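Local coordinates for putative SnoaL-like polyketide cyclase (PDB 3GZB), which is of unknown function but carries a SnoaL-like domain of the NTF2 clan, consistent with a polyketide cyclase-like role, at residues G17-P20 with Q21-L25. Sequence-based numbering, arbitrary orientation.
Sequences GEMP and QEQQL
The Gln23 side-chain amide lies flat beneath the CG–CD edge of the Pro20 ring: Pro20 CD stands over the face at 3.8 Å from Gln23 CD. Above that same face, but out past the oxygen, comes the chain of selenomethionine Met19, with its CG 3.7 Å from Gln23 OE1. At the amide's nitrogen end, NE2 donates to Asn89 OD1, which helps to set the rotation of the amide beneath the ring. The Gln24 amide is used by its edge instead: NE2 donates to Met19 O at 3.0 Å, a nearly straight bond (168°) in the plane of the amide though tilted 28° from that of the carbonyl. Met19 CG lies anti to the backbone N (chi1 -174°), which carries the chain across the start of the helix, where CG meets Gln23 CB at 3.6 Å and SE rests 3.9 Å from Gln24 CG. Pro20 is the N-cap, and its carbonyl accepts the first i to i+4 helical bond, Gln24 N to Pro20 O at 3.0 Å. Gln24 therefore grips two successive carbonyls, one by backbone and one by side chain. With an alanine at Gln24, Met19 O is likely to lose its side-chain donor and SE the methylene it rests on. Beside the ring, the Glu22 chain, bent at chi2, brings OE1 to 3.5 Å from Pro20 CB. This surface turn begins helix 21-34 of the NTF2-like fold; Met19 and Gln23 lean on Met87, and Pro20 and Glu22 on Asn89, tying the helix start to strand 86-90.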
ATOM      1  N   GLY A  17       0.383 -22.573  10.023  1.00 10.69           N
ATOM      2  CA  GLY A  17      -0.482 -22.464  11.163  1.00 12.23           C
ATOM      3  C   GLY A  17      -0.555 -21.077  11.741  1.00 12.53           C
ATOM      4  O   GLY A  17      -1.286 -20.858  12.705  1.00 17.70           O
ATOM      5  N   GLU A  18       0.242 -20.170  11.199  1.00 12.03           N
ATOM      6  CA  GLU A  18       0.310 -18.790  11.659  1.00 14.74           C
ATOM      7  C   GLU A  18      -0.244 -17.750  10.675  1.00 14.90           C
ATOM      8  O   GLU A  18      -0.290 -16.562  11.020  1.00 15.66           O
ATOM      9  CB  GLU A  18       1.759 -18.429  11.947  1.00 18.27           C
ATOM     10  CG  GLU A  18       2.360 -19.254  13.094  1.00 28.99           C
ATOM     11  CD  GLU A  18       3.817 -18.899  13.396  1.00 43.95           C
ATOM     12  OE1 GLU A  18       4.420 -18.069  12.672  1.00 49.80           O
ATOM     13  OE2 GLU A  18       4.360 -19.463  14.375  1.00 57.29           O
HETATM   14  N   MSE A  19      -0.603 -18.131   9.455  1.00 10.41           N
HETATM   15  CA  MSE A  19      -1.035 -17.139   8.484  1.00  9.86           C
HETATM   16  C   MSE A  19      -2.544 -17.003   8.502  1.00 11.20           C
HETATM   17  O   MSE A  19      -3.259 -17.988   8.348  1.00  9.71           O
HETATM   18  CB  MSE A  19      -0.607 -17.526   7.082  1.00  9.55           C
HETATM   19  CG  MSE A  19      -0.941 -16.419   6.106  1.00 10.91           C
HETATM   20 SE   MSE A  19      -0.339 -16.751   4.261  0.75  8.50          SE
HETATM   21  CE  MSE A  19       1.529 -16.614   4.598  1.00 17.15           C
ATOM     22  N   PRO A  20      -3.072 -15.795   8.693  1.00  9.12           N
ATOM     23  CA  PRO A  20      -4.505 -15.621   8.720  1.00 11.08           C
ATOM     24  C   PRO A  20      -5.165 -16.137   7.434  1.00 10.43           C
ATOM     25  O   PRO A  20      -4.570 -16.071   6.347  1.00  9.36           O
ATOM     26  CB  PRO A  20      -4.632 -14.104   8.787  1.00 11.38           C
ATOM     27  CG  PRO A  20      -3.427 -13.671   9.541  1.00 10.62           C
ATOM     28  CD  PRO A  20      -2.365 -14.527   8.985  1.00  9.83           C
ATOM     29  N   GLN A  21      -6.376 -16.643   7.530  1.00  8.63           N
ATOM     30  CA  GLN A  21      -7.054 -17.162   6.352  1.00  8.00           C
ATOM     31  C   GLN A  21      -7.196 -16.121   5.213  1.00  8.87           C
ATOM     32  O   GLN A  21      -7.227 -16.472   4.041  1.00  8.26           O
ATOM     33  CB  GLN A  21      -8.407 -17.738   6.712  1.00 10.71           C
ATOM     34  CG  GLN A  21      -8.351 -18.982   7.626  1.00  9.79           C
ATOM     35  CD  GLN A  21      -7.743 -20.241   6.977  1.00 11.22           C
ATOM     36  OE1 GLN A  21      -7.706 -20.411   5.709  1.00 14.05           O
ATOM     37  NE2 GLN A  21      -7.305 -21.130   7.841  1.00  6.76           N
ATOM     38  N   GLU A  22      -7.369 -14.858   5.587  1.00  9.87           N
ATOM     39  CA  GLU A  22      -7.520 -13.797   4.585  1.00  8.83           C
ATOM     40  C   GLU A  22      -6.243 -13.660   3.753  1.00  9.69           C
ATOM     41  O   GLU A  22      -6.253 -13.561   2.545  1.00  8.76           O
ATOM     42  CB  GLU A  22      -7.855 -12.463   5.294  1.00  9.73           C
ATOM     43  CG  GLU A  22      -9.134 -12.530   6.087  1.00 11.44           C
ATOM     44  CD  GLU A  22      -9.009 -12.956   7.528  1.00 15.72           C
ATOM     45  OE1 GLU A  22      -8.018 -13.597   7.967  1.00 12.08           O
ATOM     46  OE2 GLU A  22      -9.980 -12.636   8.273  1.00 22.21           O
ATOM     47  N   GLN A  23      -5.096 -13.710   4.432  1.00  7.76           N
ATOM     48  CA  GLN A  23      -3.818 -13.751   3.712  1.00  8.43           C
ATOM     49  C   GLN A  23      -3.662 -15.013   2.850  1.00  8.27           C
ATOM     50  O   GLN A  23      -3.184 -14.913   1.730  1.00  8.68           O
ATOM     51  CB  GLN A  23      -2.653 -13.580   4.669  1.00  9.44           C
ATOM     52  CG  GLN A  23      -2.582 -12.214   5.373  1.00  9.41           C
ATOM     53  CD  GLN A  23      -1.361 -12.113   6.276  1.00  7.99           C
ATOM     54  OE1 GLN A  23      -0.348 -12.765   6.048  1.00 10.15           O
ATOM     55  NE2 GLN A  23      -1.462 -11.284   7.324  1.00 10.07           N
ATOM     56  N   GLN A  24      -4.101 -16.176   3.337  1.00  8.55           N
ATOM     57  CA  GLN A  24      -3.949 -17.417   2.593  1.00  6.98           C
ATOM     58  C   GLN A  24      -4.728 -17.325   1.294  1.00  8.14           C
ATOM     59  O   GLN A  24      -4.255 -17.779   0.256  1.00  9.36           O
ATOM     60  CB  GLN A  24      -4.414 -18.614   3.429  1.00  6.74           C
ATOM     61  CG  GLN A  24      -3.546 -18.948   4.621  1.00  7.94           C
ATOM     62  CD  GLN A  24      -3.899 -20.252   5.267  1.00 11.79           C
ATOM     63  OE1 GLN A  24      -4.096 -21.270   4.556  1.00 10.49           O
ATOM     64  NE2 GLN A  24      -3.976 -20.252   6.594  1.00 10.17           N
ATOM     65  N   LEU A  25      -5.894 -16.728   1.358  1.00  8.96           N
ATOM     66  CA  LEU A  25      -6.687 -16.579   0.138  1.00  8.70           C
ATOM     67  C   LEU A  25      -6.047 -15.597  -0.846  1.00 11.15           C
ATOM     68  O   LEU A  25      -6.048 -15.829  -2.046  1.00 10.37           O
ATOM     69  CB  LEU A  25      -8.134 -16.190   0.459  1.00  8.52           C
ATOM     70  CG  LEU A  25      -9.126 -16.242  -0.713  1.00  9.37           C
ATOM     71  CD1 LEU A  25      -9.250 -17.685  -1.298  1.00 11.54           C
ATOM     72  CD2 LEU A  25     -10.507 -15.693  -0.303  1.00 12.45           C
TER